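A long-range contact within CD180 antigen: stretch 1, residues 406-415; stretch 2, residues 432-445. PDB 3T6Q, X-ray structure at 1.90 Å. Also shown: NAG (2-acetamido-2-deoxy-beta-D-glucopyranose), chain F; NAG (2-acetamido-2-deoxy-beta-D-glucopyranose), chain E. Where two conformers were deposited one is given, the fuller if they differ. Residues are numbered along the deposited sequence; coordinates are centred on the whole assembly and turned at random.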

# COMPACT_ATOMS: atom_id res chain seq x y z
N ASP A 406 -43.28 -15.06 -12.52
CA ASP A 406 -42.38 -14.41 -13.46
C ASP A 406 -41.99 -15.46 -14.48
O ASP A 406 -41.43 -16.46 -14.12
CB ASP A 406 -41.16 -13.85 -12.69
CG ASP A 406 -40.28 -12.95 -13.55
OD1 ASP A 406 -40.46 -12.94 -14.81
OD2 ASP A 406 -39.40 -12.25 -12.97
N LEU A 407 -42.33 -15.23 -15.74
CA LEU A 407 -42.03 -16.12 -16.85
C LEU A 407 -41.28 -15.35 -17.93
O LEU A 407 -41.25 -15.75 -19.11
CB LEU A 407 -43.38 -16.68 -17.38
CG LEU A 407 -43.97 -17.77 -16.46
CD1 LEU A 407 -45.45 -18.01 -16.78
CD2 LEU A 407 -43.20 -19.09 -16.58
N ALA A 408 -40.69 -14.22 -17.55
CA ALA A 408 -40.01 -13.35 -18.55
C ALA A 408 -38.94 -14.16 -19.30
O ALA A 408 -38.18 -14.92 -18.68
CB ALA A 408 -39.38 -12.13 -17.89
N PHE A 409 -38.88 -13.96 -20.63
CA PHE A 409 -37.87 -14.55 -21.53
C PHE A 409 -37.99 -16.07 -21.60
O PHE A 409 -37.07 -16.76 -22.03
CB PHE A 409 -36.44 -14.11 -21.13
CG PHE A 409 -36.27 -12.62 -21.24
CD1 PHE A 409 -36.04 -12.02 -22.49
CD2 PHE A 409 -36.44 -11.81 -20.12
CE1 PHE A 409 -35.95 -10.64 -22.61
CE2 PHE A 409 -36.33 -10.42 -20.25
CZ PHE A 409 -36.10 -9.85 -21.50
N THR A 410 -39.12 -16.61 -21.19
CA THR A 410 -39.32 -18.02 -21.32
C THR A 410 -40.48 -18.17 -22.31
O THR A 410 -41.60 -17.72 -22.02
CB THR A 410 -39.71 -18.64 -19.95
OG1 THR A 410 -38.55 -18.59 -19.08
CG2 THR A 410 -40.18 -20.08 -20.13
N ARG A 411 -40.22 -18.84 -23.44
CA ARG A 411 -41.25 -19.06 -24.47
C ARG A 411 -42.39 -19.95 -23.94
O ARG A 411 -42.14 -21.01 -23.34
CB ARG A 411 -40.61 -19.67 -25.74
CG ARG A 411 -41.59 -20.21 -26.78
CD ARG A 411 -41.03 -20.09 -28.22
NE ARG A 411 -39.57 -20.09 -28.21
CZ ARG A 411 -38.81 -21.11 -28.61
NH1 ARG A 411 -37.49 -21.01 -28.53
NH2 ARG A 411 -39.36 -22.21 -29.08
N LEU A 412 -43.64 -19.54 -24.12
CA LEU A 412 -44.74 -20.35 -23.64
C LEU A 412 -45.56 -20.87 -24.83
O LEU A 412 -45.82 -20.13 -25.79
CB LEU A 412 -45.64 -19.55 -22.66
CG LEU A 412 -44.92 -18.89 -21.48
CD1 LEU A 412 -45.97 -18.08 -20.73
CD2 LEU A 412 -44.28 -19.94 -20.55
N LYS A 413 -45.91 -22.14 -24.79
CA LYS A 413 -46.70 -22.74 -25.87
C LYS A 413 -48.02 -23.06 -25.28
O LYS A 413 -48.11 -23.89 -24.39
CB LYS A 413 -46.10 -24.07 -26.34
CG LYS A 413 -44.63 -24.05 -26.62
CD LYS A 413 -44.28 -23.03 -27.66
CE LYS A 413 -42.89 -23.39 -28.16
NZ LYS A 413 -42.53 -22.69 -29.44
N VAL A 414 -49.07 -22.42 -25.79
CA VAL A 414 -50.40 -22.58 -25.22
C VAL A 414 -51.32 -22.83 -26.40
O VAL A 414 -51.38 -22.01 -27.33
CB VAL A 414 -50.83 -21.28 -24.47
CG1 VAL A 414 -52.23 -21.44 -23.92
CG2 VAL A 414 -49.85 -20.98 -23.32
N LYS A 415 -52.02 -23.96 -26.39
CA LYS A 415 -52.97 -24.29 -27.44
C LYS A 415 -54.09 -23.26 -27.54
O LYS A 415 -54.41 -22.61 -26.54
CB LYS A 415 -53.58 -25.66 -27.14
CG LYS A 415 -52.70 -26.82 -27.56
CD LYS A 415 -53.50 -28.11 -27.43
CE LYS A 415 -52.93 -29.17 -28.36
NZ LYS A 415 -54.03 -29.87 -29.05
N LEU A 432 -44.64 -11.62 -18.41
CA LEU A 432 -44.58 -12.46 -19.62
C LEU A 432 -43.75 -11.81 -20.72
O LEU A 432 -43.98 -12.05 -21.93
CB LEU A 432 -46.01 -12.71 -20.16
CG LEU A 432 -46.95 -13.45 -19.16
CD1 LEU A 432 -48.38 -13.58 -19.63
CD2 LEU A 432 -46.41 -14.85 -18.85
N SER A 433 -42.84 -10.95 -20.31
CA SER A 433 -41.95 -10.25 -21.24
C SER A 433 -41.30 -11.28 -22.16
O SER A 433 -40.72 -12.25 -21.69
CB SER A 433 -40.90 -9.51 -20.44
OG SER A 433 -40.05 -8.80 -21.30
N HIS A 434 -41.37 -11.06 -23.48
CA HIS A 434 -40.76 -12.01 -24.47
C HIS A 434 -41.17 -13.46 -24.39
O HIS A 434 -40.45 -14.33 -24.85
CB HIS A 434 -39.23 -11.85 -24.47
CG HIS A 434 -38.80 -10.44 -24.74
ND1 HIS A 434 -38.35 -10.03 -25.96
CD2 HIS A 434 -38.78 -9.34 -23.92
CE1 HIS A 434 -38.05 -8.73 -25.90
NE2 HIS A 434 -38.31 -8.30 -24.66
N SER A 435 -42.37 -13.76 -23.86
CA SER A 435 -42.84 -15.14 -23.78
C SER A 435 -43.42 -15.57 -25.16
O SER A 435 -43.70 -16.73 -25.41
CB SER A 435 -43.91 -15.28 -22.68
OG SER A 435 -43.30 -15.17 -21.37
N LEU A 436 -43.63 -14.57 -26.03
CA LEU A 436 -44.09 -14.75 -27.42
C LEU A 436 -45.47 -15.37 -27.49
O LEU A 436 -45.69 -16.26 -28.29
CB LEU A 436 -43.09 -15.56 -28.27
CG LEU A 436 -41.64 -15.09 -28.26
CD1 LEU A 436 -40.77 -15.87 -29.24
CD2 LEU A 436 -41.54 -13.58 -28.49
N LEU A 437 -46.39 -14.91 -26.63
CA LEU A 437 -47.78 -15.38 -26.63
C LEU A 437 -48.57 -14.56 -27.63
O LEU A 437 -48.19 -13.44 -27.95
CB LEU A 437 -48.42 -15.20 -25.25
CG LEU A 437 -47.92 -16.15 -24.18
CD1 LEU A 437 -48.30 -15.53 -22.85
CD2 LEU A 437 -48.52 -17.53 -24.34
N ASP A 438 -49.69 -15.11 -28.09
CA ASP A 438 -50.60 -14.38 -28.95
C ASP A 438 -51.63 -13.73 -28.02
O ASP A 438 -52.49 -14.39 -27.43
CB ASP A 438 -51.28 -15.33 -29.93
CG ASP A 438 -52.39 -14.66 -30.75
OD1 ASP A 438 -53.08 -15.40 -31.47
OD2 ASP A 438 -52.59 -13.43 -30.69
N ILE A 439 -51.53 -12.42 -27.91
CA ILE A 439 -52.30 -11.72 -26.89
C ILE A 439 -53.71 -11.41 -27.39
O ILE A 439 -54.48 -10.70 -26.72
CB ILE A 439 -51.59 -10.42 -26.47
CG1 ILE A 439 -50.14 -10.71 -26.06
CG2 ILE A 439 -52.29 -9.75 -25.29
CD1 ILE A 439 -50.04 -11.76 -24.97
N SER A 440 -54.07 -11.93 -28.56
CA SER A 440 -55.44 -11.67 -29.04
C SER A 440 -56.44 -12.74 -28.54
O SER A 440 -57.67 -12.51 -28.60
CB SER A 440 -55.48 -11.59 -30.57
OG SER A 440 -55.28 -12.89 -31.12
N SER A 441 -55.94 -13.89 -28.05
CA SER A 441 -56.80 -14.99 -27.58
C SER A 441 -57.66 -14.56 -26.38
O SER A 441 -57.12 -14.14 -25.36
CB SER A 441 -55.96 -16.19 -27.17
OG SER A 441 -56.83 -17.17 -26.59
N GLU A 442 -58.99 -14.66 -26.50
CA GLU A 442 -59.91 -14.08 -25.50
C GLU A 442 -59.82 -14.80 -24.15
O GLU A 442 -60.07 -14.19 -23.11
CB GLU A 442 -61.37 -14.15 -25.97
CG GLU A 442 -61.67 -13.44 -27.26
CD GLU A 442 -63.13 -13.61 -27.64
OE1 GLU A 442 -64.00 -13.11 -26.89
OE2 GLU A 442 -63.40 -14.27 -28.67
N GLN A 443 -59.47 -16.08 -24.19
CA GLN A 443 -59.43 -16.95 -22.99
C GLN A 443 -58.06 -16.98 -22.30
O GLN A 443 -57.91 -17.51 -21.19
CB GLN A 443 -59.80 -18.40 -23.39
CG GLN A 443 -61.17 -18.56 -24.07
CD GLN A 443 -61.15 -18.46 -25.61
OE1 GLN A 443 -62.14 -18.79 -26.26
NE2 GLN A 443 -60.04 -18.01 -26.20
N LEU A 444 -57.06 -16.38 -22.93
CA LEU A 444 -55.67 -16.55 -22.42
C LEU A 444 -55.51 -16.19 -20.95
O LEU A 444 -54.84 -16.92 -20.19
CB LEU A 444 -54.65 -15.81 -23.31
CG LEU A 444 -53.18 -15.78 -22.84
CD1 LEU A 444 -52.68 -17.21 -22.91
CD2 LEU A 444 -52.37 -14.86 -23.75
N PHE A 445 -56.17 -15.09 -20.54
CA PHE A 445 -56.04 -14.56 -19.18
C PHE A 445 -57.22 -14.77 -18.28
O PHE A 445 -57.33 -14.10 -17.24
CB PHE A 445 -55.62 -13.08 -19.18
CG PHE A 445 -54.23 -12.87 -19.78
CD1 PHE A 445 -53.12 -13.57 -19.28
CD2 PHE A 445 -54.04 -12.02 -20.85
CE1 PHE A 445 -51.86 -13.39 -19.84
CE2 PHE A 445 -52.79 -11.81 -21.40
CZ PHE A 445 -51.69 -12.51 -20.92
C1 NAG F . -40.80 -9.23 -14.39
C2 NAG F . -39.33 -8.99 -13.99
C3 NAG F . -39.28 -8.81 -12.46
C4 NAG F . -40.25 -7.72 -11.95
C5 NAG F . -41.65 -7.95 -12.52
C6 NAG F . -42.62 -6.80 -12.20
C7 NAG F . -37.46 -10.01 -15.24
C8 NAG F . -36.68 -11.27 -15.60
N2 NAG F . -38.50 -10.13 -14.43
O3 NAG F . -37.94 -8.46 -12.08
O4 NAG F . -40.42 -7.84 -10.53
O5 NAG F . -41.61 -8.13 -13.94
O6 NAG F . -42.08 -5.58 -12.66
O7 NAG F . -37.11 -8.92 -15.70
C1 NAG E . -36.76 -13.82 -11.57
C2 NAG E . -36.68 -12.43 -10.90
C3 NAG E . -35.93 -11.43 -11.82
C4 NAG E . -34.62 -12.03 -12.33
C5 NAG E . -34.86 -13.41 -12.90
C6 NAG E . -33.62 -14.11 -13.44
C7 NAG E . -38.33 -11.38 -9.40
C8 NAG E . -39.75 -10.94 -9.24
N2 NAG E . -38.00 -11.94 -10.58
O3 NAG E . -35.68 -10.27 -11.08
O4 NAG E . -34.04 -11.27 -13.39
O5 NAG E . -35.48 -14.26 -11.93
O6 NAG E . -32.80 -14.59 -12.36
O7 NAG E . -37.53 -11.19 -8.48

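Two backbone amide hydrogen bonds are the clearest polar links between the stretches. The shortest hydrogen bond runs from F409 N to S433 O, at 2.7 Å and nearly linear (176°), and a second runs from L412 N to S435 O, at 3.1 Å and 165°. Both acceptor carbonyls are also approached by a CA from the residue preceding the donor: A408 CA lies 3.4 Å from S433 O, and R411 CA lies 3.5 Å from S435 O.

Between these two bonds sits the hydroxyl of S435. Its OG is 3.1 Å from T410 O and equally 3.1 Å from L407 O, so its single proton has two carbonyls within reach. The CA of S435 also makes a CA-H...O contact with T410 O, at 3.4 Å.

The backbones that meet here have matching shapes. L407 to T410 and L432 to S435 each form a type II turn, closed by T410 N to L407 O (3.1 Å) and S435 N to L432 O (3.0 Å). F409 and H434 occupy equivalent positions in these turns, both with positive phi, and their rings lie almost parallel, with planes at 12° and centroids 4.7 Å apart. The rings are slid so that they barely overlap; F409 CE1 approaches H434 CD2 to 3.4 Å, over one face of the imidazole.

Beyond these polar contacts, leucine and valine side chains pack together. L432 CD2 is 3.8 Å from both L407 CB and L412 CD1, touching two residues of the other stretch. L437 CD2 does likewise, 3.9 Å from L412 CB and 3.8 Å from V414 CG2, while V414 CG1 reaches L444 CD1 more loosely, at 4.4 Å. L412 thus combines its amide bond with apolar contacts to two leucines. In all, 562 Å² of surface is buried, counting both sides.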